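Local coordinates for protein botulinum neurotoxin type C1 (Clostridium botulinum, PDB 3R4S) that probably brings the neurotoxin into nerve cells by binding two ganglioside molecules through its receptor-binding region, allowing its attached protease to act inside, at residues L321-E326 against P406-G411; E326-D331 against I338-L343; T389-L394 against R400-V405. All coordinates share one frame; numbering follows the deposited sequence.

Interaction 1: L321-E326 against P406-G411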
loop_
_atom_site.group_PDB
_atom_site.type_symbol
_atom_site.label_atom_id
_atom_site.label_comp_id
_atom_site.label_asym_id
_atom_site.label_seq_id
_atom_site.Cartn_x
_atom_site.Cartn_y
_atom_site.Cartn_z
ATOM N N LEU A 321 -18.109 -17.621 -6.328
ATOM C CA LEU A 321 -18.428 -17.515 -4.915
ATOM C C LEU A 321 -19.903 -17.154 -4.852
ATOM O O LEU A 321 -20.410 -16.434 -5.720
ATOM C CB LEU A 321 -17.580 -16.431 -4.239
ATOM C CG LEU A 321 -16.196 -16.831 -3.735
ATOM C CD1 LEU A 321 -15.298 -17.300 -4.876
ATOM C CD2 LEU A 321 -15.560 -15.666 -2.991
ATOM N N PHE A 322 -20.606 -17.662 -3.849
ATOM C CA PHE A 322 -22.016 -17.326 -3.713
ATOM C C PHE A 322 -22.448 -17.395 -2.265
ATOM O O PHE A 322 -21.853 -18.109 -1.459
ATOM C CB PHE A 322 -22.913 -18.219 -4.602
ATOM C CG PHE A 322 -23.243 -19.584 -4.003
ATOM C CD1 PHE A 322 -22.255 -20.543 -3.834
ATOM C CD2 PHE A 322 -24.549 -19.904 -3.651
ATOM C CE1 PHE A 322 -22.554 -21.791 -3.292
ATOM C CE2 PHE A 322 -24.864 -21.152 -3.118
ATOM C CZ PHE A 322 -23.870 -22.097 -2.938
ATOM N N MET A 323 -23.480 -16.631 -1.933
ATOM C CA MET A 323 -24.021 -16.669 -0.591
ATOM C C MET A 323 -24.992 -17.837 -0.496
ATOM O O MET A 323 -26.023 -17.854 -1.163
ATOM C CB MET A 323 -24.727 -15.363 -0.251
ATOM C CG MET A 323 -25.063 -15.252 1.227
ATOM S SD MET A 323 -26.097 -13.836 1.640
ATOM C CE MET A 323 -27.635 -14.250 0.827
ATOM N N LYS A 324 -24.644 -18.820 0.320
ATOM C CA LYS A 324 -25.509 -19.975 0.515
ATOM C C LYS A 324 -26.722 -19.557 1.323
ATOM O O LYS A 324 -26.722 -18.503 1.955
ATOM C CB LYS A 324 -24.792 -21.066 1.296
ATOM C CG LYS A 324 -23.748 -21.872 0.555
ATOM C CD LYS A 324 -23.367 -23.052 1.458
ATOM C CE LYS A 324 -22.233 -23.896 0.929
ATOM N NZ LYS A 324 -21.723 -24.769 2.034
ATOM N N ASN A 325 -27.741 -20.406 1.329
ATOM C CA ASN A 325 -28.983 -20.115 2.033
ATOM C C ASN A 325 -29.263 -21.081 3.190
ATOM O O ASN A 325 -30.399 -21.205 3.632
ATOM C CB ASN A 325 -30.143 -20.156 1.045
ATOM C CG ASN A 325 -31.379 -19.496 1.579
ATOM O OD1 ASN A 325 -31.309 -18.689 2.500
ATOM N ND2 ASN A 325 -32.526 -19.828 1.001
ATOM N N GLU A 326 -28.233 -21.760 3.684
ATOM C CA GLU A 326 -28.420 -22.747 4.742
ATOM C C GLU A 326 -28.201 -22.185 6.143
ATOM O O GLU A 326 -27.392 -21.277 6.354
ATOM C CB GLU A 326 -27.486 -23.943 4.545
ATOM C CG GLU A 326 -27.405 -24.465 3.125
ATOM C CD GLU A 326 -26.314 -25.518 2.972
ATOM O OE1 GLU A 326 -25.341 -25.478 3.762
ATOM O OE2 GLU A 326 -26.432 -26.380 2.069
ATOM N N PRO A 406 -15.569 -17.911 5.057
ATOM C CA PRO A 406 -16.101 -16.578 4.770
ATOM C C PRO A 406 -17.610 -16.589 4.923
ATOM O O PRO A 406 -18.263 -17.612 4.657
ATOM C CB PRO A 406 -15.702 -16.350 3.305
ATOM C CG PRO A 406 -15.706 -17.715 2.706
ATOM C CD PRO A 406 -15.224 -18.646 3.823
ATOM N N THR A 407 -18.168 -15.471 5.369
ATOM C CA THR A 407 -19.611 -15.382 5.590
ATOM C C THR A 407 -20.179 -14.067 5.091
ATOM O O THR A 407 -19.435 -13.107 4.818
ATOM C CB THR A 407 -19.963 -15.442 7.091
ATOM O OG1 THR A 407 -19.351 -14.330 7.766
ATOM C CG2 THR A 407 -19.487 -16.757 7.726
ATOM N N VAL A 408 -21.505 -14.036 4.979
ATOM C CA VAL A 408 -22.261 -12.800 4.831
ATOM C C VAL A 408 -23.133 -12.649 6.069
ATOM O O VAL A 408 -23.836 -13.581 6.456
ATOM C CB VAL A 408 -23.176 -12.817 3.591
ATOM C CG1 VAL A 408 -24.045 -11.550 3.543
ATOM C CG2 VAL A 408 -22.344 -12.965 2.306
ATOM N N LYS A 409 -23.053 -11.489 6.707
ATOM C CA LYS A 409 -23.947 -11.127 7.793
ATOM C C LYS A 409 -25.018 -10.209 7.216
ATOM O O LYS A 409 -24.713 -9.111 6.747
ATOM C CB LYS A 409 -23.165 -10.387 8.884
ATOM C CG LYS A 409 -24.024 -9.723 9.959
ATOM C CD LYS A 409 -24.953 -10.727 10.614
ATOM C CE LYS A 409 -25.539 -10.191 11.921
ATOM N NZ LYS A 409 -26.368 -8.983 11.690
ATOM N N GLN A 410 -26.266 -10.664 7.226
ATOM C CA GLN A 410 -27.379 -9.820 6.808
ATOM C C GLN A 410 -28.093 -9.249 8.041
ATOM O O GLN A 410 -27.447 -8.977 9.062
ATOM C CB GLN A 410 -28.322 -10.573 5.856
ATOM C CG GLN A 410 -27.614 -11.059 4.587
ATOM C CD GLN A 410 -28.563 -11.447 3.466
ATOM O OE1 GLN A 410 -29.551 -12.150 3.679
ATOM N NE2 GLN A 410 -28.254 -11.002 2.261
ATOM N N GLY A 411 -29.405 -9.056 7.965
ATOM C CA GLY A 411 -30.093 -8.343 9.037
ATOM C C GLY A 411 -29.468 -6.956 9.157
ATOM O O GLY A 411 -29.064 -6.370 8.150
#
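Gln-410, which meets Met-323 across this contact with its amide, has its backbone O held by the ammonium of its neighbour: Lys-409 NZ donates to Gln-410 O at 2.8 Å, nearly in line with the carbonyl (C=O...N angle 164°). No hydrogen bond joins the two segments. Instead Met-323 does the bridging. Its CG stands anti to the backbone N (chi1 -169°) and the chain runs straight on to the sulfur, crossing the isopropyl group of Val-408 at about a right angle. Both Val-408 methyls take part, CG2 resting 3.7 Å from Met-323 CG while CG1 lies 3.6 Å from Met-323 SD. A bend at the last torsion (chi3 67°) then sends the methyl to the oncoming amide, where Met-323 CE and Gln-410 NE2 are 3.6 Å apart, a van der Waals contact. Strand 338-345 of the beta-trefoil domain explains the 6.9 Å between Met-323 CA and Val-408 CA: it pairs with both strand 317-323 and strand 401-409, and its Tyr-339 touches Met-323 and Gln-410. Lys-373 of strand 367-374 packs against Met-323, Val-408 and Gln-410 alike.

Interaction 2: E326-D331 against I338-L343; sequences ETMYAD and IYAIGL
Met-328 lies against the backbone and apolar side chains of strand 338-345, joining the loop that follows strand 317-323 to the sheet of the beta-trefoil domain. Its neighbours in the contact are chiefly Ile-338 and Ala-340. The methionine is folded rather than extended: CG sits beside its own backbone N, and successive turns (chi2 -82°, chi3 -89°) wrap the thioether along the strand. CG therefore comes down on the backbone, with Met-328 CG only 3.2 Å from Ile-338 O, while the outer part reaches the next residue but one. There Met-328 SD is 3.8 Å from Ala-340 CB, a methyl small enough to let the sulfur lie close to the main chain. The terminal methyl touches both residues, Met-328 CE lying 4.0 Å from Ala-340 CB and 4.1 Å from Ile-338 CG2. That isoleucine branch is the one anti to the backbone N of Ile-338; the longer CG1 branch leads away from the loop.

The end of the methionine also packs on Tyr-390 and Phe-392 of strand 381-392 and on Thr-407 of strand 401-409, so its side chain is buried under the loop, against three strands of the sheet.

No direct hydrogen bond crosses between the segments, and water does that work for the main chain. One molecule accepts from Met-328 N at 2.7 Å and gives a weak, long bond to Ile-338 O. Glu-326 takes part through its carbonyl, its side chain making no contact with the strand. A second water links loop to strand: it donates to Glu-326 O at 2.7 Å and accepts from Ala-340 N at 2.9 Å.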
loop_
_atom_site.group_PDB
_atom_site.type_symbol
_atom_site.label_atom_id
_atom_site.label_comp_id
_atom_site.label_asym_id
_atom_site.label_seq_id
_atom_site.Cartn_x
_atom_site.Cartn_y
_atom_site.Cartn_z
ATOM N N GLU A 326 -28.233 -21.760 3.684
ATOM C CA GLU A 326 -28.420 -22.747 4.742
ATOM C C GLU A 326 -28.201 -22.185 6.143
ATOM O O GLU A 326 -27.392 -21.277 6.354
ATOM C CB GLU A 326 -27.486 -23.943 4.545
ATOM C CG GLU A 326 -27.405 -24.465 3.125
ATOM C CD GLU A 326 -26.314 -25.518 2.972
ATOM O OE1 GLU A 326 -25.341 -25.478 3.762
ATOM O OE2 GLU A 326 -26.432 -26.380 2.069
ATOM N N THR A 327 -28.907 -22.772 7.101
ATOM C CA THR A 327 -28.712 -22.474 8.513
ATOM C C THR A 327 -27.261 -22.701 8.889
ATOM O O THR A 327 -26.640 -23.645 8.426
ATOM C CB THR A 327 -29.580 -23.389 9.377
ATOM O OG1 THR A 327 -30.936 -23.303 8.925
ATOM C CG2 THR A 327 -29.494 -22.981 10.851
ATOM N N MET A 328 -26.720 -21.824 9.722
ATOM C CA MET A 328 -25.356 -21.968 10.202
ATOM C C MET A 328 -25.358 -22.401 11.665
ATOM O O MET A 328 -26.302 -22.115 12.392
ATOM C CB MET A 328 -24.595 -20.647 10.020
ATOM C CG MET A 328 -24.290 -20.322 8.576
ATOM S SD MET A 328 -22.812 -21.183 7.999
ATOM C CE MET A 328 -21.538 -20.000 8.445
ATOM N N TYR A 329 -24.303 -23.097 12.081
ATOM C CA TYR A 329 -24.194 -23.602 13.444
ATOM C C TYR A 329 -22.851 -23.187 14.011
ATOM O O TYR A 329 -21.825 -23.337 13.353
ATOM C CB TYR A 329 -24.317 -25.133 13.475
ATOM C CG TYR A 329 -25.572 -25.639 12.798
ATOM C CD1 TYR A 329 -26.730 -25.881 13.530
ATOM C CD2 TYR A 329 -25.608 -25.848 11.424
ATOM C CE1 TYR A 329 -27.891 -26.321 12.909
ATOM C CE2 TYR A 329 -26.766 -26.289 10.791
ATOM C CZ TYR A 329 -27.903 -26.525 11.539
ATOM O OH TYR A 329 -29.051 -26.965 10.920
ATOM N N ALA A 330 -22.862 -22.661 15.229
ATOM C CA ALA A 330 -21.638 -22.243 15.897
ATOM C C ALA A 330 -21.637 -22.742 17.337
ATOM O O ALA A 330 -22.691 -22.840 17.963
ATOM C CB ALA A 330 -21.506 -20.723 15.860
ATOM N N ASP A 331 -20.450 -23.052 17.852
ATOM C CA ASP A 331 -20.298 -23.573 19.211
ATOM C C ASP A 331 -21.059 -22.776 20.263
ATOM O O ASP A 331 -21.847 -23.342 21.023
ATOM C CB ASP A 331 -18.819 -23.684 19.594
ATOM C CG ASP A 331 -18.163 -24.902 18.997
ATOM O OD1 ASP A 331 -16.939 -25.084 19.178
ATOM O OD2 ASP A 331 -18.889 -25.684 18.349
ATOM N N ILE A 338 -26.548 -15.088 9.585
ATOM C CA ILE A 338 -25.221 -15.449 9.089
ATOM C C ILE A 338 -25.322 -16.524 8.005
ATOM O O ILE A 338 -25.943 -17.563 8.222
ATOM C CB ILE A 338 -24.333 -16.010 10.209
ATOM C CG1 ILE A 338 -24.204 -15.019 11.365
ATOM C CG2 ILE A 338 -22.943 -16.341 9.664
ATOM C CD1 ILE A 338 -23.416 -13.768 10.989
ATOM N N TYR A 339 -24.716 -16.278 6.845
ATOM C CA TYR A 339 -24.713 -17.259 5.754
ATOM C C TYR A 339 -23.302 -17.518 5.266
ATOM O O TYR A 339 -22.494 -16.595 5.158
ATOM C CB TYR A 339 -25.555 -16.779 4.579
ATOM C CG TYR A 339 -26.963 -16.433 4.964
ATOM C CD1 TYR A 339 -27.989 -17.355 4.813
ATOM C CD2 TYR A 339 -27.269 -15.184 5.491
ATOM C CE1 TYR A 339 -29.286 -17.040 5.164
ATOM C CE2 TYR A 339 -28.562 -14.859 5.848
ATOM C CZ TYR A 339 -29.566 -15.792 5.681
ATOM O OH TYR A 339 -30.856 -15.480 6.038
ATOM N N ALA A 340 -23.002 -18.776 4.972
ATOM C CA ALA A 340 -21.698 -19.129 4.447
ATOM C C ALA A 340 -21.558 -18.642 3.009
ATOM O O ALA A 340 -22.534 -18.618 2.260
ATOM C CB ALA A 340 -21.481 -20.656 4.528
ATOM N N ILE A 341 -20.342 -18.246 2.635
ATOM C CA ILE A 341 -20.005 -18.059 1.231
ATOM C C ILE A 341 -19.339 -19.335 0.735
ATOM O O ILE A 341 -18.371 -19.816 1.322
ATOM C CB ILE A 341 -19.069 -16.852 1.007
ATOM C CG1 ILE A 341 -19.783 -15.549 1.401
ATOM C CG2 ILE A 341 -18.606 -16.814 -0.445
ATOM C CD1 ILE A 341 -18.895 -14.300 1.394
ATOM N N GLY A 342 -19.882 -19.909 -0.326
ATOM C CA GLY A 342 -19.322 -21.130 -0.863
ATOM C C GLY A 342 -19.127 -21.006 -2.352
ATOM O O GLY A 342 -19.066 -19.889 -2.887
ATOM N N LEU A 343 -19.007 -22.143 -3.029
ATOM C CA LEU A 343 -18.748 -22.150 -4.464
ATOM C C LEU A 343 -19.810 -22.925 -5.234
ATOM O O LEU A 343 -20.204 -24.023 -4.842
ATOM C CB LEU A 343 -17.363 -22.733 -4.753
ATOM C CG LEU A 343 -16.184 -22.064 -4.043
ATOM C CD1 LEU A 343 -15.002 -23.017 -3.949
ATOM C CD2 LEU A 343 -15.786 -20.779 -4.754
HETATM O O HOH W 1 -25.177 -20.706 4.842
HETATM O O HOH W 2 -27.744 -19.350 10.332
#

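Interaction 3: T389-L394 against R400-V405; sequences TYRFRL and RHNYLV
Arg-391 and Asn-402 face each other as a non-hydrogen-bonded pair in the antiparallel beta hairpin of strands 381-392 and 401-409, part of the beta-trefoil domain. Starting at the root of the arginine, CB meets the aliphatic part of Arg-400, with Arg-391 CB 4.0 Å from Arg-400 CD. CG and CD then pass the amide oxygen of Asn-402, Arg-391 CG lying 3.4 Å from Asn-402 OD1. A bend at chi2 (-102°) keeps the chain over this partner, and the asparagine amide ends up over one face of the guanidinium, the two planes 50° apart. NE makes no bond to that amide; it forms a salt bridge with Asp-331, whose other carboxylate oxygen accepts from Asn-402 ND2. CZ and NH2 lie by the amide nitrogen, but Arg-391 NH2 and Asn-402 ND2, 3.5 Å apart, are both donors. At the tip, Arg-391 NH1 donates to Arg-400 O at 2.9 Å, with the oxygen in the guanidinium plane but the donor well above the carbonyl plane. Arg-400 NH1 gives a weak, bent bond back to Arg-391 O.

Two hydrogen-bonded pairs, Tyr-390 with Tyr-403 and Phe-392 with His-401, zip the backbones together; the shortest bond among them runs from His-401 N to Phe-392 O, at 2.7 Å. The rings of these pairs lie on the sheet face away from Arg-391. There Val-405 uses both methyls, with CG1 3.6 Å from Phe-392 CE2 and CG2 turned to Tyr-390. Leu-394 touches Asn-267 of the N-acetyl-beta-neuraminic acid pocket and lies about 7 Å, measured from its side chain, from that sugar. Across the hairpin it meets the Tyr-403 ring in a CH-pi contact: Leu-394 CD1 stands 3.7 Å above the ring centroid, 9° from the normal.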
loop_
_atom_site.group_PDB
_atom_site.type_symbol
_atom_site.label_atom_id
_atom_site.label_comp_id
_atom_site.label_asym_id
_atom_site.label_seq_id
_atom_site.Cartn_x
_atom_site.Cartn_y
_atom_site.Cartn_z
ATOM N N THR A 389 -15.864 -18.865 12.643
ATOM C CA THR A 389 -15.705 -20.301 12.833
ATOM C C THR A 389 -17.064 -20.961 13.032
ATOM O O THR A 389 -17.764 -20.658 13.988
ATOM C CB THR A 389 -14.812 -20.586 14.044
ATOM O OG1 THR A 389 -13.505 -20.061 13.788
ATOM C CG2 THR A 389 -14.712 -22.097 14.316
ATOM N N TYR A 390 -17.438 -21.847 12.113
ATOM C CA TYR A 390 -18.735 -22.517 12.185
ATOM C C TYR A 390 -18.638 -24.032 11.971
ATOM O O TYR A 390 -17.628 -24.541 11.471
ATOM C CB TYR A 390 -19.713 -21.881 11.195
ATOM C CG TYR A 390 -19.917 -20.404 11.451
ATOM C CD1 TYR A 390 -20.925 -19.959 12.293
ATOM C CD2 TYR A 390 -19.081 -19.455 10.864
ATOM C CE1 TYR A 390 -21.104 -18.605 12.541
ATOM C CE2 TYR A 390 -19.254 -18.095 11.107
ATOM C CZ TYR A 390 -20.268 -17.679 11.942
ATOM O OH TYR A 390 -20.448 -16.344 12.180
ATOM N N ARG A 391 -19.691 -24.745 12.356
ATOM C CA ARG A 391 -19.697 -26.210 12.308
ATOM C C ARG A 391 -20.274 -26.739 10.998
ATOM O O ARG A 391 -21.395 -26.410 10.631
ATOM C CB ARG A 391 -20.495 -26.773 13.486
ATOM C CG ARG A 391 -19.811 -26.627 14.831
ATOM C CD ARG A 391 -19.181 -27.949 15.268
ATOM N NE ARG A 391 -18.402 -27.783 16.488
ATOM C CZ ARG A 391 -17.509 -28.654 16.946
ATOM N NH1 ARG A 391 -17.260 -29.785 16.287
ATOM N NH2 ARG A 391 -16.856 -28.386 18.073
ATOM N N PHE A 392 -19.499 -27.561 10.298
ATOM C CA PHE A 392 -19.935 -28.158 9.040
ATOM C C PHE A 392 -19.587 -29.644 9.013
ATOM O O PHE A 392 -18.762 -30.124 9.794
ATOM C CB PHE A 392 -19.212 -27.530 7.838
ATOM C CG PHE A 392 -19.506 -26.071 7.605
ATOM C CD1 PHE A 392 -20.474 -25.682 6.684
ATOM C CD2 PHE A 392 -18.778 -25.091 8.260
ATOM C CE1 PHE A 392 -20.726 -24.334 6.446
ATOM C CE2 PHE A 392 -19.019 -23.745 8.021
ATOM C CZ PHE A 392 -19.990 -23.364 7.121
ATOM N N ARG A 393 -20.200 -30.356 8.074
ATOM C CA ARG A 393 -19.748 -31.679 7.683
ATOM C C ARG A 393 -19.246 -31.547 6.255
ATOM O O ARG A 393 -20.035 -31.402 5.326
ATOM C CB ARG A 393 -20.893 -32.695 7.726
ATOM C CG ARG A 393 -21.477 -32.935 9.111
ATOM C CD ARG A 393 -22.530 -34.064 9.084
ATOM N NE ARG A 393 -23.022 -34.342 10.431
ATOM C CZ ARG A 393 -24.096 -33.773 10.967
ATOM N NH1 ARG A 393 -24.808 -32.897 10.269
ATOM N NH2 ARG A 393 -24.457 -34.083 12.201
ATOM N N LEU A 394 -17.935 -31.590 6.082
ATOM C CA LEU A 394 -17.347 -31.476 4.758
ATOM C C LEU A 394 -16.469 -32.685 4.465
ATOM O O LEU A 394 -15.967 -33.330 5.380
ATOM C CB LEU A 394 -16.503 -30.198 4.661
ATOM C CG LEU A 394 -17.131 -28.867 5.092
ATOM C CD1 LEU A 394 -16.078 -27.750 5.084
ATOM C CD2 LEU A 394 -18.312 -28.512 4.199
ATOM N N ARG A 400 -19.891 -33.102 12.654
ATOM C CA ARG A 400 -19.623 -31.697 12.350
ATOM C C ARG A 400 -18.296 -31.266 12.958
ATOM O O ARG A 400 -17.982 -31.607 14.097
ATOM C CB ARG A 400 -20.741 -30.794 12.883
ATOM C CG ARG A 400 -22.050 -30.898 12.123
ATOM C CD ARG A 400 -23.009 -29.771 12.497
ATOM N NE ARG A 400 -24.190 -29.806 11.637
ATOM C CZ ARG A 400 -24.330 -29.112 10.507
ATOM N NH1 ARG A 400 -23.365 -28.292 10.088
ATOM N NH2 ARG A 400 -25.445 -29.230 9.797
ATOM N N HIS A 401 -17.518 -30.512 12.191
ATOM C CA HIS A 401 -16.279 -29.943 12.704
ATOM C C HIS A 401 -16.243 -28.429 12.500
ATOM O O HIS A 401 -16.960 -27.893 11.660
ATOM C CB HIS A 401 -15.067 -30.594 12.035
ATOM C CG HIS A 401 -14.966 -32.062 12.281
ATOM N ND1 HIS A 401 -14.413 -32.591 13.430
ATOM C CD2 HIS A 401 -15.365 -33.126 11.537
ATOM C CE1 HIS A 401 -14.464 -33.908 13.379
ATOM N NE2 HIS A 401 -15.035 -34.256 12.235
ATOM N N ASN A 402 -15.408 -27.754 13.283
ATOM C CA ASN A 402 -15.204 -26.324 13.144
ATOM C C ASN A 402 -14.294 -25.976 11.964
ATOM O O ASN A 402 -13.206 -26.533 11.828
ATOM C CB ASN A 402 -14.616 -25.754 14.433
ATOM C CG ASN A 402 -15.676 -25.464 15.471
ATOM O OD1 ASN A 402 -16.815 -25.143 15.134
ATOM N ND2 ASN A 402 -15.306 -25.562 16.742
ATOM N N TYR A 403 -14.761 -25.067 11.111
ATOM C CA TYR A 403 -13.940 -24.513 10.040
ATOM C C TYR A 403 -14.023 -22.994 10.065
ATOM O O TYR A 403 -15.053 -22.426 10.426
ATOM C CB TYR A 403 -14.404 -25.010 8.668
ATOM C CG TYR A 403 -14.308 -26.511 8.467
ATOM C CD1 TYR A 403 -13.161 -27.089 7.934
ATOM C CD2 TYR A 403 -15.366 -27.344 8.807
ATOM C CE1 TYR A 403 -13.066 -28.462 7.746
ATOM C CE2 TYR A 403 -15.287 -28.715 8.622
ATOM C CZ TYR A 403 -14.136 -29.268 8.096
ATOM O OH TYR A 403 -14.038 -30.625 7.920
ATOM N N LEU A 404 -12.932 -22.343 9.670
ATOM C CA LEU A 404 -12.917 -20.892 9.507
ATOM C C LEU A 404 -13.353 -20.606 8.077
ATOM O O LEU A 404 -12.681 -21.020 7.136
ATOM C CB LEU A 404 -11.507 -20.347 9.772
ATOM C CG LEU A 404 -11.303 -18.823 9.765
ATOM C CD1 LEU A 404 -12.182 -18.148 10.808
ATOM C CD2 LEU A 404 -9.845 -18.502 10.017
ATOM N N VAL A 405 -14.478 -19.908 7.915
ATOM C CA VAL A 405 -15.116 -19.765 6.609
ATOM C C VAL A 405 -15.526 -18.318 6.343
ATOM O O VAL A 405 -15.799 -17.576 7.285
ATOM C CB VAL A 405 -16.384 -20.647 6.517
ATOM C CG1 VAL A 405 -16.024 -22.110 6.749
ATOM C CG2 VAL A 405 -17.446 -20.199 7.536
HETATM O O HOH W 3 -18.116 -22.872 16.142
HETATM O O HOH W 4 -12.687 -32.524 5.618
#

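All three contacts involve one sheet of the beta-trefoil domain, interaction 2 by packing a loop on it. Strand 401-409 serves interactions 1 and 3; strand 338-345, the partner in interaction 2, intervenes in interaction 1, where Tyr-339 O receives Val-408 N. All are partly buried: Val-408, Met-328, Ala-340, Phe-392, Leu-394, Leu-404 and Val-405 lie inside, while the charged end of interaction 3 is at the surface. Interactions 1 and 2 are small and built on methionine thioethers, without direct hydrogen bonds across. Interaction 3 is a far larger hairpin pairing, with aromatic side chains and Val-405 on one face, Arg-391 and Asn-402, bound to Asp-331 of interaction 2, on the other, and Arg-393 and Arg-400 near the turn.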